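Local coordinates for protein N-Acetyltransferase, PseH (Campylobacter jejuni subsp. jejuni PT14, PDB 4XPL) that transfers an acetyl group from acetyl coenzyme A, probably to N-4 of a UDP-linked amino sugar on the route to pseudaminic acid, used in flagellin glycosylation, at residues 71-76 / 88-92; 99-104 / 133-139. The protein carries 8 engineered substitutions. All coordinates share one frame; numbering follows the deposited sequence.

Interaction 1 (71-76 / 88-92); sequences IIGVID and GLYAK. With ACO (acetyl coenzyme *a), chain B.
The carbonyl O of Tyr90 takes the backbone N-H of Val74 at 2.9 Å (N to O), nearly straight at 164° and in the carbonyl plane. This bond belongs to the antiparallel hairpin of strands 70-78 and 84-91 in the GNAT fold, whose local axes run at 164° to each other. Tyr90 N returns a bond to Val74 O, making Val74-Tyr90 a hydrogen-bonded pair, as is Asp76-Gly88. Between them, Leu89 CA leans on Val74 O at 3.3 Å in a CA-H...O contact. Asp76, with CG tucked between its backbone N and carbonyl carbon (chi1 71°), brings OD2 over Gly88 to 3.3 Å from its CA. Strand 84-91 turns its other edge to the cofactor: the pantetheine N4P donates to Leu89 O at 2.8 Å, and Ala91 N donates to O9P at 2.8 Å, so pantetheine bonds like an added strand, a GNAT hallmark. Val74 and Tyr90 point to one side of the sheet and reach Trp27; Ile75 and Leu89, on the other, pack against helix 99-114. At the hairpin's end, Lys92 N bonds Ile72 O, while the aliphatic Lys92 CD rests 3.3 Å from Ile71 O and NZ continues to Asn94.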
loop_
_atom_site.group_PDB
_atom_site.type_symbol
_atom_site.label_atom_id
_atom_site.label_comp_id
_atom_site.label_asym_id
_atom_site.label_seq_id
_atom_site.Cartn_x
_atom_site.Cartn_y
_atom_site.Cartn_z
ATOM N N ILE A 71 11.730 -9.032 3.076
ATOM C CA ILE A 71 10.841 -7.888 2.824
ATOM C C ILE A 71 10.941 -7.453 1.363
ATOM O O ILE A 71 12.054 -7.291 0.864
ATOM C CB ILE A 71 11.168 -6.691 3.755
ATOM C CG1 ILE A 71 10.843 -7.040 5.207
ATOM C CG2 ILE A 71 10.381 -5.445 3.350
ATOM C CD1 ILE A 71 11.561 -6.162 6.240
ATOM N N ILE A 72 9.790 -7.280 0.672
ATOM C CA ILE A 72 9.798 -6.764 -0.696
ATOM C C ILE A 72 9.071 -5.441 -0.917
ATOM O O ILE A 72 9.279 -4.797 -1.943
ATOM C CB ILE A 72 9.301 -7.821 -1.707
ATOM C CG1 ILE A 72 7.873 -8.297 -1.428
ATOM C CG2 ILE A 72 10.327 -9.057 -1.670
ATOM C CD1 ILE A 72 7.199 -8.942 -2.690
ATOM N N GLY A 73 8.259 -5.019 0.049
ATOM C CA GLY A 73 7.599 -3.721 -0.066
ATOM C C GLY A 73 6.538 -3.557 0.988
ATOM O O GLY A 73 6.421 -4.379 1.925
ATOM N N VAL A 74 5.791 -2.475 0.834
ATOM C CA VAL A 74 4.663 -2.153 1.705
ATOM C C VAL A 74 3.436 -1.945 0.837
ATOM O O VAL A 74 3.510 -1.361 -0.278
ATOM C CB VAL A 74 4.974 -0.873 2.522
ATOM C CG1 VAL A 74 3.685 -0.185 3.118
ATOM C CG2 VAL A 74 6.024 -1.164 3.609
ATOM N N ILE A 75 2.298 -2.383 1.344
ATOM C CA ILE A 75 1.023 -2.037 0.733
ATOM C C ILE A 75 0.085 -1.432 1.752
ATOM O O ILE A 75 0.255 -1.638 2.933
ATOM C CB ILE A 75 0.367 -3.268 0.031
ATOM C CG1 ILE A 75 0.051 -4.386 1.021
ATOM C CG2 ILE A 75 1.256 -3.767 -1.115
ATOM C CD1 ILE A 75 -0.793 -5.548 0.409
ATOM N N ASP A 76 -0.889 -0.653 1.280
ATOM C CA ASP A 76 -1.811 -0.033 2.167
ATOM C C ASP A 76 -3.170 0.136 1.546
ATOM O O ASP A 76 -3.333 0.248 0.291
ATOM C CB ASP A 76 -1.296 1.311 2.727
ATOM C CG ASP A 76 -1.273 2.407 1.711
ATOM O OD1 ASP A 76 -2.297 3.104 1.567
ATOM O OD2 ASP A 76 -0.219 2.565 1.070
ATOM N N GLY A 88 -2.380 2.013 -1.830
ATOM C CA GLY A 88 -1.052 2.478 -2.168
ATOM C C GLY A 88 -0.068 1.324 -2.052
ATOM O O GLY A 88 -0.370 0.273 -1.460
ATOM N N LEU A 89 1.096 1.503 -2.669
ATOM C CA LEU A 89 2.155 0.471 -2.640
ATOM C C LEU A 89 3.504 1.148 -2.775
ATOM O O LEU A 89 3.603 2.277 -3.304
ATOM C CB LEU A 89 1.948 -0.550 -3.751
ATOM C CG LEU A 89 2.248 -0.196 -5.203
ATOM C CD1 LEU A 89 2.390 -1.411 -6.126
ATOM C CD2 LEU A 89 1.183 0.742 -5.711
ATOM N N TYR A 90 4.516 0.492 -2.241
ATOM C CA TYR A 90 5.855 1.013 -2.253
ATOM C C TYR A 90 6.833 -0.160 -2.282
ATOM O O TYR A 90 6.852 -0.972 -1.345
ATOM C CB TYR A 90 6.056 1.925 -1.028
ATOM C CG TYR A 90 7.220 2.865 -1.151
ATOM C CD1 TYR A 90 8.506 2.434 -0.899
ATOM C CD2 TYR A 90 7.038 4.201 -1.508
ATOM C CE1 TYR A 90 9.593 3.283 -1.012
ATOM C CE2 TYR A 90 8.135 5.067 -1.620
ATOM C CZ TYR A 90 9.411 4.584 -1.371
ATOM O OH TYR A 90 10.515 5.403 -1.465
ATOM N N ALA A 91 7.636 -0.268 -3.342
ATOM C CA ALA A 91 8.637 -1.344 -3.408
ATOM C C ALA A 91 9.816 -1.001 -2.491
ATOM O O ALA A 91 10.175 0.169 -2.327
ATOM C CB ALA A 91 9.130 -1.584 -4.855
ATOM N N LYS A 92 10.398 -2.013 -1.869
ATOM C CA LYS A 92 11.662 -1.843 -1.176
ATOM C C LYS A 92 12.592 -1.209 -2.220
ATOM O O LYS A 92 12.606 -1.653 -3.372
ATOM C CB LYS A 92 12.179 -3.191 -0.643
ATOM C CG LYS A 92 13.458 -3.139 0.207
ATOM C CD LYS A 92 13.716 -4.484 0.892
ATOM C CE LYS A 92 14.812 -4.401 1.947
ATOM N NZ LYS A 92 16.119 -4.002 1.360
HETATM N N1A ACO B . 6.205 4.366 -19.282
HETATM C C2A ACO B . 5.537 3.193 -19.257
HETATM N N3A ACO B . 5.958 2.134 -18.532
HETATM C C4A ACO B . 7.089 2.182 -17.774
HETATM C C5A ACO B . 7.866 3.429 -17.743
HETATM C C6A ACO B . 7.347 4.557 -18.571
HETATM N N6A ACO B . 7.989 5.752 -18.625
HETATM N N7A ACO B . 8.919 3.198 -16.928
HETATM C C8A ACO B . 8.827 1.916 -16.474
HETATM N N9A ACO B . 7.728 1.312 -16.978
HETATM C C1B ACO B . 7.235 -0.081 -16.734
HETATM C C2B ACO B . 8.338 -1.125 -16.603
HETATM O O2B ACO B . 8.865 -1.506 -17.877
HETATM C C3B ACO B . 7.580 -2.243 -15.921
HETATM O O3B ACO B . 6.901 -2.994 -16.928
HETATM P P3B ACO B . 6.285 -4.471 -16.700
HETATM O O7A ACO B . 5.226 -4.318 -15.612
HETATM O O8A ACO B . 5.680 -4.776 -18.051
HETATM O O9A ACO B . 7.463 -5.351 -16.329
HETATM C C4B ACO B . 6.599 -1.524 -14.994
HETATM O O4B ACO B . 6.463 -0.195 -15.522
HETATM C C5B ACO B . 7.087 -1.502 -13.541
HETATM O O5B ACO B . 8.447 -1.047 -13.461
HETATM P P1A ACO B . 9.554 -1.665 -12.451
HETATM O O1A ACO B . 10.850 -0.914 -12.591
HETATM O O2A ACO B . 9.534 -3.176 -12.540
HETATM O O3A ACO B . 9.079 -1.141 -11.006
HETATM P P2A ACO B . 8.439 -2.073 -9.884
HETATM O O4A ACO B . 7.424 -2.993 -10.512
HETATM O O5A ACO B . 9.596 -2.690 -9.125
HETATM O O6A ACO B . 7.793 -0.993 -8.873
HETATM C CBP ACO B . 6.379 0.672 -7.999
HETATM C CCP ACO B . 6.720 -0.126 -9.233
HETATM C CDP ACO B . 5.951 -0.323 -6.881
HETATM C CEP ACO B . 5.238 1.642 -8.332
HETATM C CAP ACO B . 7.649 1.444 -7.605
HETATM O OAP ACO B . 8.093 2.285 -8.698
HETATM C C9P ACO B . 7.457 2.295 -6.390
HETATM O O9P ACO B . 7.444 1.799 -5.261
HETATM N N8P ACO B . 7.347 3.608 -6.610
HETATM C C7P ACO B . 7.254 4.567 -5.515
HETATM C C6P ACO B . 5.916 4.443 -4.772
HETATM C C5P ACO B . 4.740 4.699 -5.694
HETATM O O5P ACO B . 4.800 5.555 -6.584
HETATM N N4P ACO B . 3.626 4.003 -5.464
HETATM C C3P ACO B . 2.372 4.367 -6.144
HETATM C C2P ACO B . 1.664 5.518 -5.393
HETATM S S1P ACO B . 1.131 4.875 -3.822
HETATM C C ACO B . 2.217 5.424 -2.685
HETATM O O ACO B . 3.194 6.101 -3.028
HETATM C CH3 ACO B . 1.976 5.028 -1.249
#

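Interaction 2 (99-104 / 133-139). With ACO (acetyl coenzyme *a), chain B.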
loop_
_atom_site.group_PDB
_atom_site.type_symbol
_atom_site.label_atom_id
_atom_site.label_comp_id
_atom_site.label_asym_id
_atom_site.label_seq_id
_atom_site.Cartn_x
_atom_site.Cartn_y
_atom_site.Cartn_z
ATOM N N GLY A 99 6.557 -4.787 -8.162
ATOM C CA GLY A 99 5.249 -4.123 -8.247
ATOM C C GLY A 99 4.075 -5.033 -8.543
ATOM O O GLY A 99 3.033 -4.919 -7.898
ATOM N N GLN A 100 4.250 -5.962 -9.473
ATOM C CA GLN A 100 3.188 -6.912 -9.815
ATOM C C GLN A 100 2.816 -7.816 -8.646
ATOM O O GLN A 100 1.644 -8.082 -8.418
ATOM C CB GLN A 100 3.530 -7.739 -11.052
ATOM C CG GLN A 100 2.366 -8.635 -11.528
ATOM C CD GLN A 100 1.105 -7.857 -11.842
ATOM O OE1 GLN A 100 1.159 -6.861 -12.572
ATOM N NE2 GLN A 100 -0.047 -8.307 -11.316
ATOM N N ILE A 101 3.813 -8.251 -7.880
ATOM C CA ILE A 101 3.562 -9.043 -6.686
ATOM C C ILE A 101 2.753 -8.255 -5.677
ATOM O O ILE A 101 1.753 -8.746 -5.138
ATOM C CB ILE A 101 4.878 -9.464 -6.017
ATOM C CG1 ILE A 101 5.646 -10.366 -6.982
ATOM C CG2 ILE A 101 4.561 -10.141 -4.680
ATOM C CD1 ILE A 101 7.000 -10.907 -6.468
ATOM N N LEU A 102 3.163 -7.017 -5.430
ATOM C CA LEU A 102 2.422 -6.146 -4.533
ATOM C C LEU A 102 0.996 -5.901 -5.009
ATOM O O LEU A 102 0.062 -5.907 -4.197
ATOM C CB LEU A 102 3.140 -4.820 -4.313
ATOM C CG LEU A 102 4.595 -4.844 -3.843
ATOM C CD1 LEU A 102 5.183 -3.421 -3.689
ATOM C CD2 LEU A 102 4.728 -5.667 -2.542
ATOM N N MET A 103 0.839 -5.711 -6.317
ATOM C CA MET A 103 -0.492 -5.524 -6.935
ATOM C C MET A 103 -1.361 -6.780 -6.792
ATOM O O MET A 103 -2.555 -6.688 -6.472
ATOM C CB MET A 103 -0.366 -5.152 -8.422
ATOM C CG MET A 103 0.115 -3.751 -8.715
ATOM S SD MET A 103 -0.900 -2.459 -7.944
ATOM C CE MET A 103 -2.486 -2.797 -8.736
ATOM N N ASN A 104 -0.785 -7.956 -7.016
ATOM C CA ASN A 104 -1.525 -9.194 -6.764
ATOM C C ASN A 104 -2.040 -9.247 -5.335
ATOM O O ASN A 104 -3.181 -9.634 -5.109
ATOM C CB ASN A 104 -0.667 -10.465 -6.994
ATOM C CG ASN A 104 -0.359 -10.726 -8.467
ATOM O OD1 ASN A 104 -1.083 -10.268 -9.386
ATOM N ND2 ASN A 104 0.745 -11.455 -8.704
ATOM N N LEU A 133 1.515 -0.032 -14.362
ATOM C CA LEU A 133 1.263 -1.190 -13.518
ATOM C C LEU A 133 -0.228 -1.345 -13.283
ATOM O O LEU A 133 -0.758 -2.445 -13.361
ATOM C CB LEU A 133 1.987 -0.998 -12.189
ATOM C CG LEU A 133 2.179 -2.217 -11.344
ATOM C CD1 LEU A 133 2.925 -3.294 -12.142
ATOM C CD2 LEU A 133 2.918 -1.793 -10.068
ATOM N N TYR A 134 -0.902 -0.230 -13.004
ATOM C CA TYR A 134 -2.354 -0.225 -12.775
ATOM C C TYR A 134 -3.108 -0.625 -14.042
ATOM O O TYR A 134 -4.046 -1.430 -13.992
ATOM C CB TYR A 134 -2.824 1.159 -12.284
ATOM C CG TYR A 134 -2.255 1.576 -10.928
ATOM C CD1 TYR A 134 -1.485 0.698 -10.158
ATOM C CD2 TYR A 134 -2.475 2.856 -10.421
ATOM C CE1 TYR A 134 -0.950 1.083 -8.947
ATOM C CE2 TYR A 134 -1.944 3.237 -9.156
ATOM C CZ TYR A 134 -1.199 2.345 -8.441
ATOM O OH TYR A 134 -0.655 2.705 -7.217
ATOM N N GLN A 135 -2.695 -0.078 -15.180
ATOM C CA GLN A 135 -3.313 -0.407 -16.465
ATOM C C GLN A 135 -3.126 -1.888 -16.761
ATOM O O GLN A 135 -4.037 -2.546 -17.274
ATOM C CB GLN A 135 -2.698 0.430 -17.603
ATOM C CG GLN A 135 -3.079 -0.014 -19.006
ATOM C CD GLN A 135 -1.904 -0.557 -19.793
ATOM O OE1 GLN A 135 -1.132 0.224 -20.384
ATOM N NE2 GLN A 135 -1.766 -1.890 -19.835
ATOM N N GLN A 136 -1.945 -2.418 -16.452
ATOM C CA GLN A 136 -1.684 -3.844 -16.689
ATOM C C GLN A 136 -2.571 -4.748 -15.831
ATOM O O GLN A 136 -2.796 -5.896 -16.175
ATOM C CB GLN A 136 -0.211 -4.181 -16.443
ATOM C CG GLN A 136 0.706 -3.668 -17.543
ATOM C CD GLN A 136 2.176 -3.878 -17.261
ATOM O OE1 GLN A 136 2.991 -3.849 -18.183
ATOM N NE2 GLN A 136 2.529 -4.079 -16.003
ATOM N N ASN A 137 -3.056 -4.238 -14.708
ATOM C CA ASN A 137 -3.958 -4.995 -13.833
ATOM C C ASN A 137 -5.450 -4.574 -13.996
ATOM O O ASN A 137 -6.292 -4.795 -13.103
ATOM C CB ASN A 137 -3.490 -4.868 -12.382
ATOM C CG ASN A 137 -2.234 -5.662 -12.110
ATOM O OD1 ASN A 137 -2.313 -6.844 -11.802
ATOM N ND2 ASN A 137 -1.062 -5.046 -12.313
ATOM N N HIS A 138 -5.745 -4.037 -15.176
ATOM C CA HIS A 138 -7.106 -3.705 -15.676
ATOM C C HIS A 138 -7.785 -2.528 -14.999
ATOM O O HIS A 138 -9.004 -2.353 -15.121
ATOM C CB HIS A 138 -8.026 -4.931 -15.717
ATOM C CG HIS A 138 -7.366 -6.151 -16.265
ATOM N ND1 HIS A 138 -6.559 -6.116 -17.382
ATOM C CD2 HIS A 138 -7.425 -7.446 -15.879
ATOM C CE1 HIS A 138 -6.128 -7.338 -17.643
ATOM N NE2 HIS A 138 -6.641 -8.164 -16.749
ATOM N N PHE A 139 -6.992 -1.686 -14.333
ATOM C CA PHE A 139 -7.487 -0.415 -13.847
ATOM C C PHE A 139 -7.850 0.520 -14.996
ATOM O O PHE A 139 -7.285 0.469 -16.087
ATOM C CB PHE A 139 -6.476 0.256 -12.896
ATOM C CG PHE A 139 -6.451 -0.347 -11.522
ATOM C CD1 PHE A 139 -5.764 -1.538 -11.281
ATOM C CD2 PHE A 139 -7.169 0.225 -10.483
ATOM C CE1 PHE A 139 -5.761 -2.110 -10.043
ATOM C CE2 PHE A 139 -7.161 -0.347 -9.247
ATOM C CZ PHE A 139 -6.445 -1.511 -9.019
HETATM N N1A ACO B . 6.205 4.366 -19.282
HETATM C C2A ACO B . 5.537 3.193 -19.257
HETATM N N3A ACO B . 5.958 2.134 -18.532
HETATM C C4A ACO B . 7.089 2.182 -17.774
HETATM C C5A ACO B . 7.866 3.429 -17.743
HETATM C C6A ACO B . 7.347 4.557 -18.571
HETATM N N6A ACO B . 7.989 5.752 -18.625
HETATM N N7A ACO B . 8.919 3.198 -16.928
HETATM C C8A ACO B . 8.827 1.916 -16.474
HETATM N N9A ACO B . 7.728 1.312 -16.978
HETATM C C1B ACO B . 7.235 -0.081 -16.734
HETATM C C2B ACO B . 8.338 -1.125 -16.603
HETATM O O2B ACO B . 8.865 -1.506 -17.877
HETATM C C3B ACO B . 7.580 -2.243 -15.921
HETATM O O3B ACO B . 6.901 -2.994 -16.928
HETATM P P3B ACO B . 6.285 -4.471 -16.700
HETATM O O7A ACO B . 5.226 -4.318 -15.612
HETATM O O8A ACO B . 5.680 -4.776 -18.051
HETATM O O9A ACO B . 7.463 -5.351 -16.329
HETATM C C4B ACO B . 6.599 -1.524 -14.994
HETATM O O4B ACO B . 6.463 -0.195 -15.522
HETATM C C5B ACO B . 7.087 -1.502 -13.541
HETATM O O5B ACO B . 8.447 -1.047 -13.461
HETATM P P1A ACO B . 9.554 -1.665 -12.451
HETATM O O1A ACO B . 10.850 -0.914 -12.591
HETATM O O2A ACO B . 9.534 -3.176 -12.540
HETATM O O3A ACO B . 9.079 -1.141 -11.006
HETATM P P2A ACO B . 8.439 -2.073 -9.884
HETATM O O4A ACO B . 7.424 -2.993 -10.512
HETATM O O5A ACO B . 9.596 -2.690 -9.125
HETATM O O6A ACO B . 7.793 -0.993 -8.873
HETATM C CBP ACO B . 6.379 0.672 -7.999
HETATM C CCP ACO B . 6.720 -0.126 -9.233
HETATM C CDP ACO B . 5.951 -0.323 -6.881
HETATM C CEP ACO B . 5.238 1.642 -8.332
HETATM C CAP ACO B . 7.649 1.444 -7.605
HETATM O OAP ACO B . 8.093 2.285 -8.698
HETATM C C9P ACO B . 7.457 2.295 -6.390
HETATM O O9P ACO B . 7.444 1.799 -5.261
HETATM N N8P ACO B . 7.347 3.608 -6.610
HETATM C C7P ACO B . 7.254 4.567 -5.515
HETATM C C6P ACO B . 5.916 4.443 -4.772
HETATM C C5P ACO B . 4.740 4.699 -5.694
HETATM O O5P ACO B . 4.800 5.555 -6.584
HETATM N N4P ACO B . 3.626 4.003 -5.464
HETATM C C3P ACO B . 2.372 4.367 -6.144
HETATM C C2P ACO B . 1.664 5.518 -5.393
HETATM S S1P ACO B . 1.131 4.875 -3.822
HETATM C C ACO B . 2.217 5.424 -2.685
HETATM O O ACO B . 3.194 6.101 -3.028
HETATM C CH3 ACO B . 1.976 5.028 -1.249
HETATM O O HOH W 1 -3.344 -8.844 -10.231
#
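The start of helix 99-114 faces the end of helix 128-136 and the turn after it, with CA-CA distances of 7.1 Å (Gln100-Leu133) and 7.7 Å (Met103-Asn137). Both helices belong to the GNAT fold, and the second ends in a Schellman motif: His138 has positive phi, Phe139 N bonds Tyr134 O, and His138 N bonds Gln135 O. The side-chain amides of Gln100 and Asn137 approach from opposite directions and form a reciprocal pair, their planes 21° apart. Gln100 NE2 donates to Asn137 OD1 at 2.7 Å, on a lone pair and almost straight (174°); Asn137 ND2 answers to Gln100 OE1 at 2.9 Å. The second hydrogen of each amide is also used, ND2 bonding Leu133 O and NE2 bonding Asn104 OD1, which should fix both amides against flipping. Next to this polar pair, Met103 folds back through bends at chi2 (-56°) and chi3, so that CG meets Leu133 CD2 at 3.7 Å, SD lies obliquely by the Tyr134 ring in a Met-aromatic contact, and CE reaches Phe139 CE1 at 3.6 Å. Gly99 N bonds the cofactor's pyrophosphate weakly, Gln136 NE2 firmly O7A of its 3'-phosphate. Water 1 donates to both Asn104 OD1 and Asn137 OD1, the latter at 2.7 Å.

How the interactions relate
Both contacts are buried, interaction 1 the more central (about 6 Å against 12 Å from the chain centre, centre to centre), and their chemistry differs because one joins strands and the other helices. The strand pair 71-76/88-92 is held by main-chain bonds, whereas 99-104/133-139 relies on side-chain amides at a partly exposed margin and an adjoining apolar patch. In series along the chain, strand 84-91 leading into helix 99-114, they touch directly: Ile72 CD1 lies 3.5 Å from Ile101 CG2, and Ile75 CG2 3.9 Å from Leu102 CB. Leu89 also packs against Met103, Leu133 and Tyr134. Both hold acetyl coenzyme A, interaction 1 along pantetheine, interaction 2 chiefly at the phosphates, with Tyr134 OH also near C3P.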